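PDB 3PE7: oligogalacturonate lyase from Yersinia enterocolitica subsp. enterocolitica, which cleaves short oligogalacturonates, breakdown products of pectin, by beta-elimination in the cytoplasm, probably with the help of a bound manganese ion. Local coordinates for residues A[131-142]-A[190-200]. Numbering follows the deposited sequence.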
ATOM      1  N   VAL A 131      -9.678   1.771  -3.258  1.00 12.13           N
ATOM      2  CA  VAL A 131      -8.818   2.961  -3.439  1.00 12.42           C
ATOM      3  C   VAL A 131      -9.663   4.129  -3.931  1.00 12.17           C
ATOM      4  O   VAL A 131     -10.452   3.970  -4.856  1.00 12.17           O
ATOM      5  CB  VAL A 131      -7.668   2.673  -4.452  1.00 12.67           C
ATOM      6  CG1 VAL A 131      -6.932   3.970  -4.865  1.00 13.25           C
ATOM      7  CG2 VAL A 131      -6.694   1.670  -3.856  1.00 13.11           C
ATOM      8  N   ALA A 132      -9.492   5.292  -3.306  1.00 12.13           N
ATOM      9  CA  ALA A 132     -10.303   6.460  -3.664  1.00 12.25           C
ATOM     10  C   ALA A 132      -9.705   7.245  -4.816  1.00 11.90           C
ATOM     11  O   ALA A 132      -8.511   7.161  -5.102  1.00 11.34           O
ATOM     12  CB  ALA A 132     -10.496   7.369  -2.454  1.00 11.67           C
ATOM     13  N   ASN A 133     -10.562   8.013  -5.485  1.00 11.91           N
ATOM     14  CA  ASN A 133     -10.094   9.058  -6.386  1.00 11.39           C
ATOM     15  C   ASN A 133      -9.516  10.243  -5.590  1.00 11.60           C
ATOM     16  O   ASN A 133      -9.665  10.318  -4.371  1.00 11.02           O
ATOM     17  CB  ASN A 133     -11.242   9.489  -7.318  1.00 11.86           C
ATOM     18  CG  ASN A 133     -12.390  10.178  -6.576  1.00 11.01           C
ATOM     19  OD1 ASN A 133     -12.574  10.005  -5.381  1.00 10.35           O
ATOM     20  ND2 ASN A 133     -13.157  10.982  -7.303  1.00 11.48           N
ATOM     21  N   SER A 134      -8.827  11.157  -6.267  1.00 11.66           N
ATOM     22  CA  SER A 134      -8.172  12.257  -5.559  1.00 12.25           C
ATOM     23  C   SER A 134      -9.156  13.132  -4.787  1.00 12.17           C
ATOM     24  O   SER A 134      -8.850  13.604  -3.689  1.00 12.59           O
ATOM     25  CB  SER A 134      -7.358  13.103  -6.534  1.00 11.83           C
ATOM     26  OG  SER A 134      -6.274  12.354  -7.057  1.00 13.95           O
ATOM     27  N   ASP A 135     -10.348  13.327  -5.369  1.00 13.37           N
ATOM     28  CA  ASP A 135     -11.407  14.104  -4.741  1.00 13.90           C
ATOM     29  C   ASP A 135     -12.070  13.421  -3.530  1.00 13.80           C
ATOM     30  O   ASP A 135     -12.795  14.063  -2.759  1.00 14.18           O
ATOM     31  CB  ASP A 135     -12.458  14.503  -5.788  1.00 13.96           C
ATOM     32  CG  ASP A 135     -11.969  15.613  -6.714  1.00 17.01           C
ATOM     33  OD1 ASP A 135     -11.049  16.363  -6.324  1.00 17.82           O
ATOM     34  OD2 ASP A 135     -12.517  15.739  -7.829  1.00 17.19           O
ATOM     35  N   CYS A 136     -11.809  12.123  -3.380  1.00 13.80           N
ATOM     36  CA  CYS A 136     -12.404  11.271  -2.336  1.00 12.97           C
ATOM     37  C   CYS A 136     -13.936  11.324  -2.415  1.00 13.09           C
ATOM     38  O   CYS A 136     -14.618  11.585  -1.417  1.00 13.40           O
ATOM     39  CB  CYS A 136     -11.864  11.625  -0.944  1.00 13.76           C
ATOM     40  SG  CYS A 136     -12.025  10.273   0.252  1.00 14.35           S
ATOM     41  N   THR A 137     -14.445  11.091  -3.626  1.00 12.91           N
ATOM     42  CA  THR A 137     -15.884  11.014  -3.871  1.00 13.92           C
ATOM     43  C   THR A 137     -16.306   9.659  -4.422  1.00 14.21           C
ATOM     44  O   THR A 137     -17.512   9.339  -4.440  1.00 14.01           O
ATOM     45  CB  THR A 137     -16.364  12.133  -4.844  1.00 13.96           C
ATOM     46  OG1 THR A 137     -15.668  12.027  -6.101  1.00 14.94           O
ATOM     47  CG2 THR A 137     -16.176  13.505  -4.232  1.00 14.98           C
ATOM     48  N   LYS A 138     -15.320   8.867  -4.864  1.00 13.60           N
ATOM     49  CA  LYS A 138     -15.536   7.548  -5.482  1.00 13.93           C
ATOM     50  C   LYS A 138     -14.438   6.572  -5.045  1.00 14.38           C
ATOM     51  O   LYS A 138     -13.339   6.997  -4.715  1.00 14.13           O
ATOM     52  CB  LYS A 138     -15.528   7.633  -7.011  1.00 14.05           C
ATOM     53  CG  LYS A 138     -16.747   8.357  -7.618  1.00 14.96           C
ATOM     54  CD  LYS A 138     -16.591   8.550  -9.108  1.00 15.60           C
ATOM     55  CE  LYS A 138     -15.670   9.720  -9.393  1.00 15.79           C
ATOM     56  NZ  LYS A 138     -15.645  10.106 -10.844  1.00 16.05           N
ATOM     57  N   LEU A 139     -14.760   5.277  -5.048  1.00 14.12           N
ATOM     58  CA  LEU A 139     -13.790   4.209  -4.761  1.00 14.46           C
ATOM     59  C   LEU A 139     -13.802   3.184  -5.870  1.00 13.95           C
ATOM     60  O   LEU A 139     -14.844   2.948  -6.491  1.00 14.26           O
ATOM     61  CB  LEU A 139     -14.178   3.463  -3.485  1.00 15.28           C
ATOM     62  CG  LEU A 139     -14.252   4.115  -2.119  1.00 16.48           C
ATOM     63  CD1 LEU A 139     -14.707   3.035  -1.144  1.00 17.72           C
ATOM     64  CD2 LEU A 139     -12.909   4.682  -1.691  1.00 17.70           C
ATOM     65  N   VAL A 140     -12.641   2.585  -6.137  1.00 12.95           N
ATOM     66  CA  VAL A 140     -12.585   1.367  -6.948  1.00 12.41           C
ATOM     67  C   VAL A 140     -12.104   0.190  -6.094  1.00 12.91           C
ATOM     68  O   VAL A 140     -11.300   0.361  -5.174  1.00 12.58           O
ATOM     69  CB  VAL A 140     -11.736   1.491  -8.238  1.00 12.83           C
ATOM     70  CG1 VAL A 140     -12.510   2.283  -9.304  1.00 12.80           C
ATOM     71  CG2 VAL A 140     -10.363   2.129  -7.973  1.00 11.04           C
ATOM     72  N   GLY A 141     -12.623  -0.998  -6.409  1.00 13.31           N
ATOM     73  CA  GLY A 141     -12.234  -2.225  -5.705  1.00 12.55           C
ATOM     74  C   GLY A 141     -12.676  -3.446  -6.480  1.00 13.52           C
ATOM     75  O   GLY A 141     -13.417  -3.331  -7.456  1.00 13.65           O
ATOM     76  N   ILE A 142     -12.239  -4.622  -6.036  1.00 12.56           N
ATOM     77  CA  ILE A 142     -12.590  -5.880  -6.693  1.00 12.83           C
ATOM     78  C   ILE A 142     -13.559  -6.674  -5.829  1.00 12.38           C
ATOM     79  O   ILE A 142     -13.394  -6.746  -4.627  1.00 12.97           O
ATOM     80  CB  ILE A 142     -11.336  -6.756  -6.961  1.00 12.84           C
ATOM     81  CG1 ILE A 142     -10.310  -6.014  -7.832  1.00 12.45           C
ATOM     82  CG2 ILE A 142     -11.709  -8.098  -7.619  1.00 13.55           C
ATOM     83  CD1 ILE A 142     -10.815  -5.587  -9.200  1.00 13.93           C
ATOM     84  N   LEU A 190      -8.685 -10.529 -11.304  1.00 11.77           N
ATOM     85  CA  LEU A 190      -8.385  -9.096 -11.368  1.00 12.56           C
ATOM     86  C   LEU A 190      -7.977  -8.579  -9.998  1.00 12.10           C
ATOM     87  O   LEU A 190      -8.488  -9.027  -8.964  1.00 12.48           O
ATOM     88  CB  LEU A 190      -9.604  -8.326 -11.868  1.00 13.34           C
ATOM     89  CG  LEU A 190     -10.114  -8.776 -13.240  1.00 13.86           C
ATOM     90  CD1 LEU A 190     -11.293  -7.915 -13.628  1.00 15.62           C
ATOM     91  CD2 LEU A 190      -9.031  -8.724 -14.313  1.00 13.71           C
ATOM     92  N   GLY A 191      -7.048  -7.629  -9.989  1.00 12.35           N
ATOM     93  CA  GLY A 191      -6.526  -7.114  -8.734  1.00 12.20           C
ATOM     94  C   GLY A 191      -6.093  -5.659  -8.794  1.00 12.91           C
ATOM     95  O   GLY A 191      -6.053  -5.043  -9.870  1.00 13.07           O
ATOM     96  N   HIS A 192      -5.788  -5.129  -7.615  1.00 13.01           N
ATOM     97  CA  HIS A 192      -5.135  -3.814  -7.426  1.00 13.70           C
ATOM     98  C   HIS A 192      -5.700  -2.685  -8.314  1.00 13.74           C
ATOM     99  O   HIS A 192      -4.935  -2.041  -9.057  1.00 13.23           O
ATOM    100  CB  HIS A 192      -3.604  -3.953  -7.601  1.00 14.46           C
ATOM    101  CG  HIS A 192      -2.811  -2.785  -7.072  1.00 15.41           C
ATOM    102  ND1 HIS A 192      -1.648  -2.345  -7.676  1.00 19.09           N
ATOM    103  CD2 HIS A 192      -3.021  -1.961  -6.017  1.00 18.76           C
ATOM    104  CE1 HIS A 192      -1.181  -1.297  -7.019  1.00 17.43           C
ATOM    105  NE2 HIS A 192      -1.986  -1.053  -5.999  1.00 16.53           N
ATOM    106  N   PRO A 193      -7.023  -2.443  -8.266  1.00 13.96           N
ATOM    107  CA  PRO A 193      -7.493  -1.292  -9.052  1.00 14.45           C
ATOM    108  C   PRO A 193      -7.128   0.016  -8.352  1.00 14.74           C
ATOM    109  O   PRO A 193      -7.286   0.131  -7.142  1.00 14.92           O
ATOM    110  CB  PRO A 193      -9.012  -1.489  -9.096  1.00 15.08           C
ATOM    111  CG  PRO A 193      -9.316  -2.248  -7.820  1.00 15.10           C
ATOM    112  CD  PRO A 193      -8.151  -3.189  -7.673  1.00 14.46           C
ATOM    113  N   ILE A 194      -6.633   0.987  -9.116  1.00 13.80           N
ATOM    114  CA  ILE A 194      -6.173   2.243  -8.541  1.00 13.69           C
ATOM    115  C   ILE A 194      -6.561   3.381  -9.495  1.00 12.28           C
ATOM    116  O   ILE A 194      -6.127   3.393 -10.655  1.00 11.70           O
ATOM    117  CB  ILE A 194      -4.633   2.222  -8.270  1.00 13.46           C
ATOM    118  CG1 ILE A 194      -3.881   1.517  -9.406  1.00 13.72           C
ATOM    119  CG2 ILE A 194      -4.318   1.554  -6.878  1.00 14.92           C
ATOM    120  CD1 ILE A 194      -2.336   1.533  -9.342  1.00 15.25           C
ATOM    121  N   TYR A 195      -7.396   4.300  -9.016  1.00 12.20           N
ATOM    122  CA  TYR A 195      -7.693   5.548  -9.758  1.00 11.98           C
ATOM    123  C   TYR A 195      -6.378   6.288 -10.047  1.00 11.39           C
ATOM    124  O   TYR A 195      -5.530   6.397  -9.165  1.00 11.41           O
ATOM    125  CB  TYR A 195      -8.589   6.478  -8.932  1.00 12.63           C
ATOM    126  CG  TYR A 195     -10.071   6.381  -9.227  1.00 12.64           C
ATOM    127  CD1 TYR A 195     -10.975   5.956  -8.243  1.00 13.92           C
ATOM    128  CD2 TYR A 195     -10.576   6.758 -10.476  1.00 12.85           C
ATOM    129  CE1 TYR A 195     -12.351   5.881  -8.516  1.00 12.23           C
ATOM    130  CE2 TYR A 195     -11.918   6.687 -10.754  1.00 13.43           C
ATOM    131  CZ  TYR A 195     -12.805   6.254  -9.774  1.00 12.73           C
ATOM    132  OH  TYR A 195     -14.140   6.206 -10.064  1.00 14.60           O
ATOM    133  N   ARG A 196      -6.222   6.814 -11.264  1.00 11.20           N
ATOM    134  CA  ARG A 196      -5.113   7.726 -11.547  1.00 10.73           C
ATOM    135  C   ARG A 196      -5.347   9.016 -10.758  1.00 10.51           C
ATOM    136  O   ARG A 196      -6.414   9.622 -10.881  1.00 10.58           O
ATOM    137  CB  ARG A 196      -5.048   8.054 -13.039  1.00 11.04           C
ATOM    138  CG  ARG A 196      -3.883   9.003 -13.390  1.00 11.11           C
ATOM    139  CD  ARG A 196      -3.796   9.209 -14.911  1.00 11.12           C
ATOM    140  NE  ARG A 196      -2.675  10.083 -15.289  1.00 11.01           N
ATOM    141  CZ  ARG A 196      -2.560  10.644 -16.496  1.00 11.13           C
ATOM    142  NH1 ARG A 196      -1.510  11.396 -16.793  1.00 11.69           N
ATOM    143  NH2 ARG A 196      -3.510  10.449 -17.413  1.00 11.99           N
ATOM    144  N   PRO A 197      -4.362   9.440  -9.931  1.00 10.79           N
ATOM    145  CA  PRO A 197      -4.541  10.712  -9.241  1.00 10.51           C
ATOM    146  C   PRO A 197      -4.872  11.846 -10.229  1.00 11.28           C
ATOM    147  O   PRO A 197      -4.214  11.973 -11.266  1.00 11.63           O
ATOM    148  CB  PRO A 197      -3.181  10.949  -8.581  1.00 10.84           C
ATOM    149  CG  PRO A 197      -2.645   9.583  -8.316  1.00 10.41           C
ATOM    150  CD  PRO A 197      -3.110   8.773  -9.524  1.00 10.41           C
ATOM    151  N   TYR A 198      -5.896  12.632  -9.894  1.00 11.29           N
ATOM    152  CA  TYR A 198      -6.336  13.822 -10.673  1.00 12.39           C
ATOM    153  C   TYR A 198      -6.872  13.511 -12.061  1.00 13.57           C
ATOM    154  O   TYR A 198      -7.041  14.424 -12.896  1.00 14.32           O
ATOM    155  CB  TYR A 198      -5.219  14.897 -10.712  1.00 12.03           C
ATOM    156  CG  TYR A 198      -4.634  15.117  -9.334  1.00 11.57           C
ATOM    157  CD1 TYR A 198      -5.350  15.793  -8.354  1.00 10.62           C
ATOM    158  CD2 TYR A 198      -3.393  14.585  -8.991  1.00 12.16           C
ATOM    159  CE1 TYR A 198      -4.825  15.961  -7.078  1.00 11.45           C
ATOM    160  CE2 TYR A 198      -2.867  14.734  -7.726  1.00 11.60           C
ATOM    161  CZ  TYR A 198      -3.576  15.415  -6.773  1.00 11.95           C
ATOM    162  OH  TYR A 198      -3.043  15.580  -5.515  1.00 14.65           O
ATOM    163  N   ASP A 199      -7.152  12.230 -12.319  1.00 13.15           N
ATOM    164  CA  ASP A 199      -7.763  11.811 -13.592  1.00 13.92           C
ATOM    165  C   ASP A 199      -8.718  10.633 -13.359  1.00 13.57           C
ATOM    166  O   ASP A 199      -8.352   9.474 -13.540  1.00 14.34           O
ATOM    167  CB  ASP A 199      -6.682  11.461 -14.625  1.00 13.71           C
ATOM    168  CG  ASP A 199      -7.252  10.952 -15.947  1.00 14.65           C
ATOM    169  OD1 ASP A 199      -8.414  11.288 -16.277  1.00 15.65           O
ATOM    170  OD2 ASP A 199      -6.524  10.231 -16.669  1.00 14.92           O
ATOM    171  N   ASP A 200      -9.937  10.948 -12.945  1.00 14.48           N
ATOM    172  CA  ASP A 200     -10.958   9.909 -12.730  1.00 14.40           C
ATOM    173  C   ASP A 200     -11.285   9.078 -13.958  1.00 14.82           C
ATOM    174  O   ASP A 200     -11.841   7.989 -13.823  1.00 14.65           O
ATOM    175  CB  ASP A 200     -12.251  10.511 -12.176  1.00 14.52           C
ATOM    176  CG  ASP A 200     -12.080  11.108 -10.805  1.00 14.79           C
ATOM    177  OD1 ASP A 200     -13.110  11.512 -10.251  1.00 13.16           O
ATOM    178  OD2 ASP A 200     -10.942  11.187 -10.275  1.00 15.17           O
TER
HETATM  179  O   HOH W   1      -6.168   8.418  -6.439  1.00 30.43           O
HETATM  180  O   HOH W   2      -8.505  10.390  -9.175  1.00 10.99           O
HETATM  181  O   HOH W   3     -10.635  13.087  -8.294  1.00 12.77           O
HETATM  182  O   HOH W   4     -13.805  14.011  -9.368  1.00 24.29           O
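Tyr195 lays its ring against the 131-142 hairpin, joining two neighbouring blades of the seven-bladed beta-propeller. Asn133 CB sits over one ring face, 3.9 Å from the Tyr195 centroid, while Val140 CG1 approaches obliquely, 3.7 Å from Tyr195 CE1. The Lys138 side chain runs at about a right angle to that of Tyr195, its CD 3.5 Å from Tyr195 OH, which is hydrogen-bonded to Glu223. Along Pro193 and Ile142 packing is tight and largely apolar, burying Leu190 O without a partner: Pro193 CG and CD lie 3.6 Å from Gly141 CA and Ile142 CG1 respectively. Strands 138-142 and 190-196 run nearly antiparallel (162°), yet no main-chain hydrogen bond crosses between them.

The turn end is polar and watery. Asn133 ND2 donates in its amide plane to the syn side of Asp200 OD1 (3.0 Å, 165°); Lys138 NZ, also paired with Glu223, makes a salt bridge to its anti side, both tilted out of the carboxylate plane to the same face. Asn133 (chi1 66°) turns its amide back into the hairpin: OD1 accepts from Thr137 N and Lys138 N, and ND2 also reaches Thr137 OG1. Ser134 OG, over the Tyr198 ring, accepts from Tyr198 N (2.9 Å). Three waters link Asp200 to Ser134 N and Asp135. Two donors and a water on Asp200 OD1 would probably favour the anion, despite the nearby Asp135 carboxylate, and tie the turn to the next blade.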